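Local coordinates for protein galactose mutarotase related enzyme (Lactobacillus casei, PDB 3Q1N) that probably binds carbohydrates and may interconvert the anomers of an aldose sugar, at residues L111-M116 / L122-T127; F138-H143 / K285-K290; F81-K86 / V91-H96; I229-S234 / I252-F257. All coordinates share one frame; numbering follows the deposited sequence. Where two conformers were deposited one is given.

Interaction 1. Residues L111-M116 / L122-T127. With EDO (1,2-ethanediol), chain T.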
loop_
_atom_site.group_PDB
_atom_site.type_symbol
_atom_site.label_atom_id
_atom_site.label_comp_id
_atom_site.label_asym_id
_atom_site.label_seq_id
_atom_site.Cartn_x
_atom_site.Cartn_y
_atom_site.Cartn_z
ATOM N N LEU A 111 -15.567 3.126 3.631
ATOM C CA LEU A 111 -14.302 3.272 2.976
ATOM C C LEU A 111 -14.592 3.499 1.519
ATOM O O LEU A 111 -15.112 2.619 0.845
ATOM C CB LEU A 111 -13.422 2.020 3.185
ATOM C CG LEU A 111 -12.115 1.963 2.427
ATOM C CD1 LEU A 111 -11.232 3.189 2.785
ATOM C CD2 LEU A 111 -11.395 0.613 2.731
ATOM N N ALA A 112 -14.251 4.690 1.031
ATOM C CA ALA A 112 -14.553 5.057 -0.336
ATOM C C ALA A 112 -13.252 5.328 -1.058
ATOM O O ALA A 112 -12.337 5.939 -0.513
ATOM C CB ALA A 112 -15.519 6.250 -0.432
ATOM N N VAL A 113 -13.166 4.820 -2.288
ATOM C CA VAL A 113 -11.977 4.965 -3.112
ATOM C C VAL A 113 -12.398 5.408 -4.521
ATOM O O VAL A 113 -13.219 4.732 -5.144
ATOM C CB VAL A 113 -11.229 3.592 -3.175
ATOM C CG1 VAL A 113 -9.862 3.717 -3.837
ATOM C CG2 VAL A 113 -11.138 2.959 -1.766
ATOM N N THR A 114 -11.832 6.503 -5.032
ATOM C CA THR A 114 -12.129 6.984 -6.359
ATOM C C THR A 114 -10.861 6.902 -7.190
ATOM O O THR A 114 -9.813 7.370 -6.735
ATOM C CB THR A 114 -12.703 8.425 -6.338
ATOM O OG1 THR A 114 -13.982 8.394 -5.691
ATOM C CG2 THR A 114 -12.865 8.983 -7.789
ATOM N N TYR A 115 -10.969 6.234 -8.351
ATOM C CA TYR A 115 -9.852 6.089 -9.279
ATOM C C TYR A 115 -10.116 6.991 -10.462
ATOM O O TYR A 115 -11.224 7.000 -10.971
ATOM C CB TYR A 115 -9.723 4.664 -9.771
ATOM C CG TYR A 115 -9.378 3.651 -8.704
ATOM C CD1 TYR A 115 -8.057 3.430 -8.348
ATOM C CD2 TYR A 115 -10.372 2.924 -8.069
ATOM C CE1 TYR A 115 -7.719 2.482 -7.402
ATOM C CE2 TYR A 115 -10.036 1.987 -7.081
ATOM C CZ TYR A 115 -8.711 1.790 -6.763
ATOM O OH TYR A 115 -8.330 0.888 -5.790
HETATM N N MSE A 116 -9.097 7.703 -10.935
HETATM C CA MSE A 116 -9.242 8.484 -12.146
HETATM C C MSE A 116 -7.934 8.485 -12.939
HETATM O O MSE A 116 -6.856 8.744 -12.379
HETATM C CB MSE A 116 -9.660 9.919 -11.794
HETATM C CG MSE A 116 -9.999 10.740 -13.017
HETATM SE SE MSE A 116 -10.390 12.587 -12.603
HETATM C CE MSE A 116 -9.953 12.775 -10.738
ATOM N N LEU A 122 -2.514 7.606 -12.828
ATOM C CA LEU A 122 -3.700 7.182 -12.091
ATOM C C LEU A 122 -3.754 7.936 -10.783
ATOM O O LEU A 122 -2.792 7.863 -10.006
ATOM C CB LEU A 122 -3.616 5.693 -11.760
ATOM C CG LEU A 122 -4.767 5.104 -10.948
ATOM C CD1 LEU A 122 -6.068 5.062 -11.794
ATOM C CD2 LEU A 122 -4.361 3.732 -10.383
ATOM N N SER A 123 -4.823 8.683 -10.552
ATOM C CA SER A 123 -5.050 9.367 -9.263
ATOM C C SER A 123 -5.968 8.446 -8.428
ATOM O O SER A 123 -6.843 7.785 -8.991
ATOM C CB SER A 123 -5.714 10.721 -9.526
ATOM O OG SER A 123 -4.889 11.590 -10.309
ATOM N N VAL A 124 -5.743 8.370 -7.129
ATOM C CA VAL A 124 -6.559 7.568 -6.239
ATOM C C VAL A 124 -6.839 8.458 -5.021
ATOM O O VAL A 124 -5.903 9.027 -4.444
ATOM C CB VAL A 124 -5.855 6.288 -5.771
ATOM C CG1 VAL A 124 -6.845 5.367 -5.067
ATOM C CG2 VAL A 124 -5.166 5.532 -6.952
ATOM N N HIS A 125 -8.114 8.594 -4.658
ATOM C CA HIS A 125 -8.512 9.369 -3.489
ATOM C C HIS A 125 -9.251 8.423 -2.537
ATOM O O HIS A 125 -10.154 7.691 -2.971
ATOM C CB HIS A 125 -9.416 10.562 -3.897
ATOM C CG HIS A 125 -8.681 11.713 -4.538
ATOM N ND1 HIS A 125 -8.245 11.692 -5.851
ATOM C CD2 HIS A 125 -8.317 12.926 -4.046
ATOM C CE1 HIS A 125 -7.612 12.820 -6.124
ATOM N NE2 HIS A 125 -7.672 13.602 -5.059
ATOM N N TYR A 126 -8.848 8.410 -1.272
ATOM C CA TYR A 126 -9.473 7.570 -0.238
ATOM C C TYR A 126 -10.215 8.445 0.750
ATOM O O TYR A 126 -9.698 9.519 1.092
ATOM C CB TYR A 126 -8.433 6.810 0.539
ATOM C CG TYR A 126 -7.550 5.938 -0.289
ATOM C CD1 TYR A 126 -6.374 6.466 -0.855
ATOM C CD2 TYR A 126 -7.894 4.620 -0.557
ATOM C CE1 TYR A 126 -5.549 5.692 -1.638
ATOM C CE2 TYR A 126 -7.043 3.811 -1.343
ATOM C CZ TYR A 126 -5.904 4.365 -1.884
ATOM O OH TYR A 126 -5.077 3.576 -2.654
ATOM N N THR A 127 -11.383 7.989 1.220
ATOM C CA THR A 127 -12.061 8.637 2.342
ATOM C C THR A 127 -12.497 7.545 3.296
ATOM O O THR A 127 -13.231 6.625 2.888
ATOM C CB THR A 127 -13.329 9.421 1.916
ATOM O OG1 THR A 127 -12.992 10.414 0.909
ATOM C CG2 THR A 127 -13.952 10.109 3.112
HETATM C C1 EDO T . -13.907 8.157 -2.879
HETATM O O1 EDO T . -14.837 9.130 -3.248
HETATM C C2 EDO T . -13.037 8.683 -1.739
HETATM O O2 EDO T . -12.411 9.913 -1.952
HETATM O O HOH W 1 -9.010 10.027 -7.882
HETATM O O HOH W 2 -6.282 1.549 -4.001
#
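Ala112, Thr114 and Met116 pair with Thr127, His125 and Ser123 through two backbone hydrogen bonds each, six in all, closing the antiparallel hairpin of strands 109-118 and 121-130. The bonds are short and fairly straight; that from Ser123 N to Met116 O measures 2.7 Å, with 169° at the hydrogen.

Apolar contact fills the face carrying Val113, Tyr115, Val124 and Tyr126. Val124 CG1 is the common point: it meets Tyr115 CE1 at 3.8 Å and, in the conformer given, Val113 CG1 at 3.7 Å, these side chains lying alongside one another. With CG anti to its carbonyl carbon (chi1 -65°), Tyr115 lays its ring beside both Val124 methyls, while Val113 CG1 also touches Tyr126 CE2.

Polar links run through small molecules. A water donates to Tyr115 OH at 2.8 Å and also joins Tyr126 OH, and the Tyr115 hydroxyl has a further partner in Ala19 O. Losing this phenol to an alanine is likely to open a gap beside Val124, deprive Ala19 O of its hydroxyl mate and leave the water only Tyr126 OH of the two phenols. On the opposite face Thr127 OG1 hydrogen-bonds O2 of a 1,2-ethanediol, probably from the crystallisation liquor, at 3.0 Å.

The hairpin thus has a buried, largely apolar face, its phenol oxygens tied by water, and a mixed, more exposed one.

Interaction 2. Residues F138-H143 / K285-K290. With EDO (1,2-ethanediol), chain J.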
loop_
_atom_site.group_PDB
_atom_site.type_symbol
_atom_site.label_atom_id
_atom_site.label_comp_id
_atom_site.label_asym_id
_atom_site.label_seq_id
_atom_site.Cartn_x
_atom_site.Cartn_y
_atom_site.Cartn_z
ATOM N N PHE A 138 -7.791 3.377 13.118
ATOM C CA PHE A 138 -7.538 2.578 11.908
ATOM C C PHE A 138 -6.196 2.910 11.298
ATOM O O PHE A 138 -5.577 3.938 11.608
ATOM C CB PHE A 138 -8.630 2.844 10.842
ATOM C CG PHE A 138 -8.481 4.175 10.170
ATOM C CD1 PHE A 138 -8.971 5.339 10.765
ATOM C CD2 PHE A 138 -7.771 4.290 9.014
ATOM C CE1 PHE A 138 -8.715 6.563 10.229
ATOM C CE2 PHE A 138 -7.515 5.524 8.425
ATOM C CZ PHE A 138 -8.020 6.697 9.043
ATOM N N ALA A 139 -5.749 1.981 10.453
ATOM C CA ALA A 139 -4.672 2.214 9.499
ATOM C C ALA A 139 -5.184 1.978 8.090
ATOM O O ALA A 139 -6.118 1.210 7.875
ATOM C CB ALA A 139 -3.430 1.283 9.784
ATOM N N LEU A 140 -4.572 2.644 7.116
ATOM C CA LEU A 140 -4.950 2.456 5.702
ATOM C C LEU A 140 -3.685 2.426 4.869
ATOM O O LEU A 140 -2.838 3.315 4.983
ATOM C CB LEU A 140 -5.865 3.596 5.217
ATOM C CG LEU A 140 -6.376 3.454 3.762
ATOM C CD1 LEU A 140 -5.393 3.907 2.718
ATOM C CD2 LEU A 140 -6.775 2.039 3.480
ATOM N N GLY A 141 -3.541 1.402 4.041
ATOM C CA GLY A 141 -2.409 1.337 3.109
ATOM C C GLY A 141 -2.838 0.807 1.746
ATOM O O GLY A 141 -3.956 0.284 1.574
ATOM N N PHE A 142 -1.953 0.975 0.775
ATOM C CA PHE A 142 -2.151 0.504 -0.606
ATOM C C PHE A 142 -0.845 -0.261 -0.967
ATOM O O PHE A 142 0.257 0.234 -0.689
ATOM C CB PHE A 142 -2.392 1.741 -1.473
ATOM C CG PHE A 142 -2.452 1.495 -2.976
ATOM C CD1 PHE A 142 -3.154 0.450 -3.548
ATOM C CD2 PHE A 142 -1.831 2.383 -3.798
ATOM C CE1 PHE A 142 -3.192 0.292 -4.907
ATOM C CE2 PHE A 142 -1.869 2.250 -5.145
ATOM C CZ PHE A 142 -2.543 1.211 -5.712
ATOM N N HIS A 143 -0.967 -1.435 -1.570
ATOM C CA HIS A 143 0.101 -2.435 -1.715
ATOM C C HIS A 143 0.363 -2.847 -3.190
ATOM O O HIS A 143 0.374 -4.024 -3.519
ATOM C CB HIS A 143 -0.370 -3.662 -0.864
ATOM C CG HIS A 143 0.691 -4.675 -0.508
ATOM N ND1 HIS A 143 1.351 -5.442 -1.443
ATOM C CD2 HIS A 143 1.105 -5.126 0.700
ATOM C CE1 HIS A 143 2.156 -6.298 -0.834
ATOM N NE2 HIS A 143 2.015 -6.143 0.472
ATOM N N LYS A 285 -11.325 10.929 7.405
ATOM C CA LYS A 285 -9.959 11.258 6.957
ATOM C C LYS A 285 -9.913 11.058 5.469
ATOM O O LYS A 285 -10.304 10.000 4.988
ATOM C CB LYS A 285 -8.939 10.299 7.577
ATOM C CG LYS A 285 -7.480 10.611 7.243
ATOM C CD LYS A 285 -7.047 11.914 7.866
ATOM C CE LYS A 285 -5.728 12.414 7.309
ATOM N NZ LYS A 285 -5.322 13.552 8.222
ATOM N N GLN A 286 -9.313 12.021 4.769
ATOM C CA GLN A 286 -9.123 11.892 3.334
ATOM C C GLN A 286 -7.627 11.845 3.008
ATOM O O GLN A 286 -6.842 12.634 3.584
ATOM C CB GLN A 286 -9.804 13.043 2.595
ATOM C CG GLN A 286 -11.321 12.960 2.724
ATOM C CD GLN A 286 -12.071 14.083 2.076
ATOM O OE1 GLN A 286 -11.784 14.472 0.923
ATOM N NE2 GLN A 286 -13.071 14.592 2.777
ATOM N N LEU A 287 -7.256 10.955 2.093
ATOM C CA LEU A 287 -5.880 10.770 1.641
ATOM C C LEU A 287 -5.892 10.688 0.121
ATOM O O LEU A 287 -6.805 10.076 -0.438
ATOM C CB LEU A 287 -5.310 9.474 2.207
ATOM C CG LEU A 287 -5.249 9.331 3.734
ATOM C CD1 LEU A 287 -4.915 7.907 4.141
ATOM C CD2 LEU A 287 -4.216 10.307 4.306
ATOM N N ALA A 288 -4.906 11.289 -0.530
ATOM C CA ALA A 288 -4.792 11.192 -1.983
ATOM C C ALA A 288 -3.419 10.691 -2.356
ATOM O O ALA A 288 -2.459 10.890 -1.620
ATOM C CB ALA A 288 -5.055 12.523 -2.636
ATOM N N LEU A 289 -3.329 10.010 -3.492
ATOM C CA LEU A 289 -2.034 9.717 -4.124
ATOM C C LEU A 289 -2.161 9.772 -5.645
ATOM O O LEU A 289 -3.273 9.764 -6.188
ATOM C CB LEU A 289 -1.476 8.356 -3.690
ATOM C CG LEU A 289 -2.231 7.050 -3.956
ATOM C CD1 LEU A 289 -1.938 6.484 -5.338
ATOM C CD2 LEU A 289 -1.920 6.002 -2.861
ATOM N N LYS A 290 -1.011 9.823 -6.322
ATOM C CA LYS A 290 -0.961 9.628 -7.758
ATOM C C LYS A 290 0.133 8.627 -8.088
ATOM O O LYS A 290 1.179 8.597 -7.429
ATOM C CB LYS A 290 -0.677 10.928 -8.513
ATOM C CG LYS A 290 -1.647 12.090 -8.215
ATOM C CD LYS A 290 -1.343 13.343 -9.094
ATOM C CE LYS A 290 -2.353 14.457 -8.770
ATOM N NZ LYS A 290 -2.102 15.687 -9.607
HETATM C C1 EDO J . 4.913 -5.905 2.460
HETATM O O1 EDO J . 3.895 -5.066 3.038
HETATM C C2 EDO J . 4.652 -7.380 2.665
HETATM O O2 EDO J . 3.392 -7.785 2.081
#
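Phe142 and Leu289 make the tight end of this contact: ring atom CD2 of Phe142 meets CD2 of Leu289 at 3.7 Å, the two side chains crossing at about a right angle. The torsions bring them together. Phe142 swings CG anti to its backbone N (chi1 173°), whereas Leu289 holds CG between its N and carbonyl carbon (chi1 60°). Tyr126 and Ala46 also pack on Phe142, and Phe236 and Pro256 on Leu289, so this end is thoroughly enclosed.

The rest of the row is looser. In the conformers given, Leu140 CD1 and Leu287 CD1 stand 4.3 Å apart, methyl against methyl, in the middle. Farther along, Lys285 brings CB to the edge of the Phe138 ring, 4.0 Å from CZ and near the ring plane. Its chain then bends at chi2 and carries the ammonium away from the contact, leaving a partly exposed residue that offers Phe138 hydrocarbon and no charge.

No hydrogen bond crosses between the segments. Their directions differ by 12°, and the CA atoms of Leu140 and Leu287 are 9.3 Å apart, too far for backbone pairing, a spacing bridged by facing side chains. Just beyond Phe142, His143 NE2 donates to O2 of a bound 1,2-ethanediol at 2.7 Å. Two sheets packed face to face through apolar side chains make the core of a beta-sandwich, consistent with the supersandwich fold of galactose mutarotase relatives.

Interaction 3. Residues F81-K86 / V91-H96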
loop_
_atom_site.group_PDB
_atom_site.type_symbol
_atom_site.label_atom_id
_atom_site.label_comp_id
_atom_site.label_asym_id
_atom_site.label_seq_id
_atom_site.Cartn_x
_atom_site.Cartn_y
_atom_site.Cartn_z
ATOM N N PHE A 81 -16.722 -4.014 -2.980
ATOM C CA PHE A 81 -17.106 -2.603 -2.894
ATOM C C PHE A 81 -18.188 -2.355 -3.931
ATOM O O PHE A 81 -18.173 -2.956 -5.021
ATOM C CB PHE A 81 -15.912 -1.687 -3.237
ATOM C CG PHE A 81 -14.861 -1.550 -2.173
ATOM C CD1 PHE A 81 -14.095 -2.652 -1.738
ATOM C CD2 PHE A 81 -14.514 -0.277 -1.698
ATOM C CE1 PHE A 81 -13.067 -2.463 -0.769
ATOM C CE2 PHE A 81 -13.492 -0.085 -0.773
ATOM C CZ PHE A 81 -12.740 -1.171 -0.323
ATOM N N ASP A 82 -19.148 -1.497 -3.605
ATOM C CA ASP A 82 -20.174 -1.077 -4.554
ATOM C C ASP A 82 -19.619 -0.035 -5.510
ATOM O O ASP A 82 -18.820 0.802 -5.120
ATOM C CB ASP A 82 -21.356 -0.462 -3.808
ATOM C CG ASP A 82 -22.141 -1.475 -3.011
ATOM O OD1 ASP A 82 -22.101 -2.674 -3.328
ATOM O OD2 ASP A 82 -22.808 -1.025 -2.075
ATOM N N VAL A 83 -20.103 -0.051 -6.756
ATOM C CA VAL A 83 -19.632 0.881 -7.798
ATOM C C VAL A 83 -20.620 2.072 -7.955
ATOM O O VAL A 83 -21.851 1.916 -7.914
ATOM C CB VAL A 83 -19.527 0.135 -9.134
ATOM C CG1 VAL A 83 -19.149 1.127 -10.319
ATOM C CG2 VAL A 83 -18.527 -0.993 -9.003
ATOM N N SER A 84 -20.077 3.277 -8.041
ATOM C CA SER A 84 -20.870 4.458 -8.289
ATOM C C SER A 84 -20.065 5.477 -9.104
ATOM O O SER A 84 -18.833 5.322 -9.300
ATOM C CB SER A 84 -21.307 5.105 -6.980
ATOM O OG SER A 84 -20.203 5.644 -6.260
ATOM N N ASP A 85 -20.769 6.486 -9.615
ATOM C CA ASP A 85 -20.121 7.592 -10.311
ATOM C C ASP A 85 -19.123 7.112 -11.384
ATOM O O ASP A 85 -17.986 7.621 -11.488
ATOM C CB ASP A 85 -19.446 8.503 -9.293
ATOM C CG ASP A 85 -20.456 9.256 -8.420
ATOM O OD1 ASP A 85 -21.645 9.324 -8.809
ATOM O OD2 ASP A 85 -20.056 9.787 -7.372
ATOM N N LYS A 86 -19.560 6.142 -12.178
ATOM C CA LYS A 86 -18.727 5.551 -13.242
ATOM C C LYS A 86 -18.786 6.399 -14.504
ATOM O O LYS A 86 -19.863 6.662 -15.044
ATOM C CB LYS A 86 -19.147 4.100 -13.530
ATOM C CG LYS A 86 -18.532 3.430 -14.776
ATOM C CD LYS A 86 -17.036 3.217 -14.630
ATOM C CE LYS A 86 -16.437 2.313 -15.740
ATOM N NZ LYS A 86 -16.167 2.961 -17.026
ATOM N N VAL A 91 -14.011 6.137 -11.595
ATOM C CA VAL A 91 -15.000 5.312 -10.939
ATOM C C VAL A 91 -14.798 5.354 -9.450
ATOM O O VAL A 91 -13.664 5.516 -8.987
ATOM C CB VAL A 91 -14.954 3.855 -11.444
ATOM C CG1 VAL A 91 -13.592 3.216 -11.161
ATOM C CG2 VAL A 91 -16.088 3.001 -10.784
ATOM N N THR A 92 -15.890 5.177 -8.694
ATOM C CA THR A 92 -15.840 5.221 -7.233
ATOM C C THR A 92 -16.343 3.888 -6.685
ATOM O O THR A 92 -17.348 3.322 -7.181
ATOM C CB THR A 92 -16.665 6.415 -6.638
ATOM O OG1 THR A 92 -16.090 7.652 -7.062
ATOM C CG2 THR A 92 -16.678 6.404 -5.116
ATOM N N PHE A 93 -15.590 3.368 -5.712
ATOM C CA PHE A 93 -15.913 2.133 -5.011
ATOM C C PHE A 93 -16.156 2.411 -3.538
ATOM O O PHE A 93 -15.383 3.115 -2.906
ATOM C CB PHE A 93 -14.728 1.164 -5.107
ATOM C CG PHE A 93 -14.495 0.597 -6.475
ATOM C CD1 PHE A 93 -15.164 -0.537 -6.891
ATOM C CD2 PHE A 93 -13.560 1.164 -7.335
ATOM C CE1 PHE A 93 -14.945 -1.122 -8.145
ATOM C CE2 PHE A 93 -13.328 0.617 -8.618
ATOM C CZ PHE A 93 -14.019 -0.532 -9.042
ATOM N N THR A 94 -17.182 1.810 -2.955
ATOM C CA THR A 94 -17.535 2.079 -1.583
ATOM C C THR A 94 -17.853 0.792 -0.845
ATOM O O THR A 94 -18.610 -0.037 -1.313
ATOM C CB THR A 94 -18.778 3.007 -1.488
ATOM O OG1 THR A 94 -18.550 4.215 -2.230
ATOM C CG2 THR A 94 -19.046 3.425 -0.006
ATOM N N GLN A 95 -17.196 0.627 0.304
ATOM C CA GLN A 95 -17.456 -0.498 1.226
ATOM C C GLN A 95 -17.928 0.017 2.589
ATOM O O GLN A 95 -17.455 1.030 3.091
ATOM C CB GLN A 95 -16.187 -1.311 1.386
ATOM C CG GLN A 95 -16.371 -2.579 2.197
ATOM C CD GLN A 95 -15.072 -3.313 2.390
ATOM O OE1 GLN A 95 -14.380 -3.058 3.406
ATOM N NE2 GLN A 95 -14.705 -4.202 1.465
ATOM N N HIS A 96 -18.828 -0.733 3.206
ATOM C CA HIS A 96 -19.257 -0.519 4.577
ATOM C C HIS A 96 -19.004 -1.817 5.350
ATOM O O HIS A 96 -18.702 -2.881 4.762
ATOM C CB HIS A 96 -20.772 -0.236 4.590
ATOM C CG HIS A 96 -21.183 1.011 3.867
ATOM N ND1 HIS A 96 -21.213 2.251 4.479
ATOM C CD2 HIS A 96 -21.598 1.213 2.591
ATOM C CE1 HIS A 96 -21.630 3.164 3.601
ATOM N NE2 HIS A 96 -21.819 2.570 2.438
HETATM O O HOH W 3 -19.474 3.539 -4.730
HETATM O O HOH W 4 -15.908 8.331 -9.724
HETATM O O HOH W 5 -17.509 9.966 -6.516
#
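In the edge hairpin of strands 82-84 and 90-96, the Phe81 ring takes Gln95 CB over the centre of one face, a CH-pi contact 3.6 Å from the centroid, while the backbone at Phe93 C and Thr94 N lies at its edge in plane. The Gln95 chain runs out extended across the ring, its amide turned 39° from the ring plane, and NE2 comes to 3.3 Å from Phe81 CE1. That amide is held from beyond the contact, OE1 by Tyr109 OH and NE2 by Ala76 O. Phe93 meets Val83 CG2 through CE1 at 3.7 Å.

The hairpin forms one border of the large antiparallel sheet. Asp82 with Thr94 and Ser84 with Thr92 each exchange two backbone hydrogen bonds. Past Ser84 the strand gives way to a turn, and Lys86 lays its CD beside Val91 CB.

Water bridges the face carrying Asp82, Ser84 and Thr94: a single molecule donates to Asp82 O at 2.8 Å and also bonds Ser84 OG and Thr94 OG1, each at 2.7 Å.

Interaction 4. Residues I229-S234 / I252-F257. With EDO (1,2-ethanediol), chain J.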
loop_
_atom_site.group_PDB
_atom_site.type_symbol
_atom_site.label_atom_id
_atom_site.label_comp_id
_atom_site.label_asym_id
_atom_site.label_seq_id
_atom_site.Cartn_x
_atom_site.Cartn_y
_atom_site.Cartn_z
ATOM N N ILE A 229 7.832 4.531 -12.810
ATOM C CA ILE A 229 6.693 5.175 -12.157
ATOM C C ILE A 229 7.177 6.046 -11.020
ATOM O O ILE A 229 8.251 5.819 -10.489
ATOM C CB ILE A 229 5.697 4.163 -11.575
ATOM C CG1 ILE A 229 6.347 3.278 -10.484
ATOM C CG2 ILE A 229 5.135 3.313 -12.735
ATOM C CD1 ILE A 229 6.022 3.652 -9.066
ATOM N N THR A 230 6.380 7.063 -10.722
ATOM C CA THR A 230 6.612 7.940 -9.588
ATOM C C THR A 230 5.323 7.995 -8.761
ATOM O O THR A 230 4.229 8.228 -9.307
ATOM C CB THR A 230 7.003 9.346 -10.034
ATOM O OG1 THR A 230 8.232 9.262 -10.758
ATOM C CG2 THR A 230 7.182 10.308 -8.808
ATOM N N LEU A 231 5.455 7.763 -7.466
ATOM C CA LEU A 231 4.357 7.866 -6.505
ATOM C C LEU A 231 4.359 9.233 -5.849
ATOM O O LEU A 231 5.380 9.692 -5.347
ATOM C CB LEU A 231 4.439 6.777 -5.439
ATOM C CG LEU A 231 4.344 5.326 -5.892
ATOM C CD1 LEU A 231 4.308 4.353 -4.709
ATOM C CD2 LEU A 231 3.153 5.031 -6.819
ATOM N N ASP A 232 3.240 9.944 -5.958
ATOM C CA ASP A 232 3.044 11.221 -5.287
ATOM C C ASP A 232 2.307 10.888 -3.988
ATOM O O ASP A 232 1.160 10.501 -4.013
ATOM C CB ASP A 232 2.212 12.176 -6.158
ATOM C CG ASP A 232 2.892 12.487 -7.513
ATOM O OD1 ASP A 232 4.049 12.083 -7.743
ATOM O OD2 ASP A 232 2.244 13.101 -8.361
ATOM N N ILE A 233 2.994 11.003 -2.863
ATOM C CA ILE A 233 2.506 10.394 -1.588
ATOM C C ILE A 233 2.722 11.295 -0.362
ATOM O O ILE A 233 2.901 10.815 0.752
ATOM C CB ILE A 233 3.134 8.968 -1.410
ATOM C CG1 ILE A 233 4.603 8.965 -1.787
ATOM C CG2 ILE A 233 2.398 7.970 -2.293
ATOM C CD1 ILE A 233 5.473 9.755 -0.913
ATOM N N SER A 234 2.624 12.611 -0.523
ATOM C CA SER A 234 2.805 13.528 0.622
ATOM C C SER A 234 1.845 13.186 1.756
ATOM O O SER A 234 2.182 13.347 2.930
ATOM C CB SER A 234 2.593 14.992 0.225
ATOM O OG SER A 234 3.597 15.468 -0.661
ATOM N N ILE A 252 8.653 -5.411 -7.898
ATOM C CA ILE A 252 8.930 -4.741 -6.640
ATOM C C ILE A 252 7.687 -3.963 -6.295
ATOM O O ILE A 252 7.124 -3.280 -7.171
ATOM C CB ILE A 252 10.151 -3.799 -6.751
ATOM C CG1 ILE A 252 11.415 -4.592 -7.080
ATOM C CG2 ILE A 252 10.345 -3.024 -5.379
ATOM C CD1 ILE A 252 12.604 -3.691 -7.461
ATOM N N ALA A 253 7.192 -4.172 -5.053
ATOM C CA ALA A 253 6.092 -3.398 -4.522
ATOM C C ALA A 253 6.588 -2.144 -3.823
ATOM O O ALA A 253 7.592 -2.165 -3.103
ATOM C CB ALA A 253 5.220 -4.270 -3.556
ATOM N N VAL A 254 5.852 -1.048 -4.019
ATOM C CA VAL A 254 6.177 0.249 -3.422
ATOM C C VAL A 254 4.856 0.738 -2.884
ATOM O O VAL A 254 3.944 1.053 -3.652
ATOM C CB VAL A 254 6.821 1.233 -4.437
ATOM C CG1 VAL A 254 7.275 2.510 -3.668
ATOM C CG2 VAL A 254 8.028 0.565 -5.177
ATOM N N GLU A 255 4.733 0.738 -1.547
ATOM C CA GLU A 255 3.461 0.668 -0.868
ATOM C C GLU A 255 3.215 1.850 0.055
ATOM O O GLU A 255 3.852 1.965 1.112
ATOM C CB GLU A 255 3.400 -0.634 -0.065
ATOM C CG GLU A 255 3.852 -1.918 -0.819
ATOM C CD GLU A 255 4.022 -3.103 0.105
ATOM O OE1 GLU A 255 3.802 -2.950 1.331
ATOM O OE2 GLU A 255 4.394 -4.203 -0.370
ATOM N N PRO A 256 2.315 2.759 -0.344
ATOM C CA PRO A 256 2.019 3.873 0.545
ATOM C C PRO A 256 1.296 3.389 1.813
ATOM O O PRO A 256 0.277 2.705 1.694
ATOM C CB PRO A 256 1.130 4.783 -0.318
ATOM C CG PRO A 256 1.472 4.450 -1.752
ATOM C CD PRO A 256 1.716 2.955 -1.690
ATOM N N PHE A 257 1.808 3.787 2.980
ATOM C CA PHE A 257 1.273 3.368 4.299
ATOM C C PHE A 257 0.834 4.583 5.122
ATOM O O PHE A 257 1.662 5.477 5.440
ATOM C CB PHE A 257 2.329 2.640 5.160
ATOM C CG PHE A 257 2.551 1.144 4.868
ATOM C CD1 PHE A 257 2.041 0.487 3.764
ATOM C CD2 PHE A 257 3.343 0.427 5.735
ATOM C CE1 PHE A 257 2.307 -0.871 3.553
ATOM C CE2 PHE A 257 3.595 -0.908 5.522
ATOM C CZ PHE A 257 3.096 -1.558 4.454
HETATM C C1 EDO J . 4.913 -5.905 2.460
HETATM O O1 EDO J . 3.895 -5.066 3.038
HETATM C C2 EDO J . 4.652 -7.380 2.665
HETATM O O2 EDO J . 3.392 -7.785 2.081
#
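Leu231 and Ile233 face Val254 and Pro256 across the interface between two sheets, where the CA separation falls from 8.4 Å between Leu231 and Val254 to 6.9 Å between Ile233 and Pro256, with no hydrogen bond crossing it.

One methyl does much of the work. Leu231 CD1 reaches Val254 CG1 at 3.6 Å and also lies 3.5 Å from Val254 O. That carbonyl oxygen is buried and has no polar partner in the model, so it faces hydrocarbon. The same CD1 touches the proline ring more loosely, 4.1 Å from Pro256 CG. Ile233 comes at about a right angle, pressing CG2 on Pro256 CG at 3.7 Å; CG2 lies anti to the carbonyl carbon, while CG1 (chi1 42°) leads off elsewhere.

Glu255 points away, its chain extended beyond CG, and OE1 accepts a hydrogen bond from O1 of bound 1,2-ethanediol at 2.7 Å. With a leucine in place of Glu255, the diol hydroxyl would probably be left facing hydrocarbon, its carboxylate acceptor gone.

Strand 251-258 lies between strands 136-147 and 238-242; strand 229-232 runs between 217-221 and 284-293, whose Leu220 and Val291 pack on Val254 and Leu231 respectively.

In the fold
Interactions 3, 1 and 2 follow one another across the large antiparallel sheet: Phe93 N bonds Val113 O at 2.8 Å, joining interactions 3 and 1, and Tyr126 N bonds Leu287 O at 2.8 Å, joining 1 and 2. Interactions 2 and 4, centres about 11 Å apart, each span both sheets: Asp232 N bonds Lys290 O at 2.9 Å in the large sheet, and Phe142 N bonds Pro256 O at 3.0 Å within the second. Both reach the same 1,2-ethanediol, held by His143 and Glu255 side chains; it may mark the sugar pocket, although the diol itself probably comes from the crystallisation liquor. Interaction 3 lies far off, its centre about 23 Å from that of interaction 4.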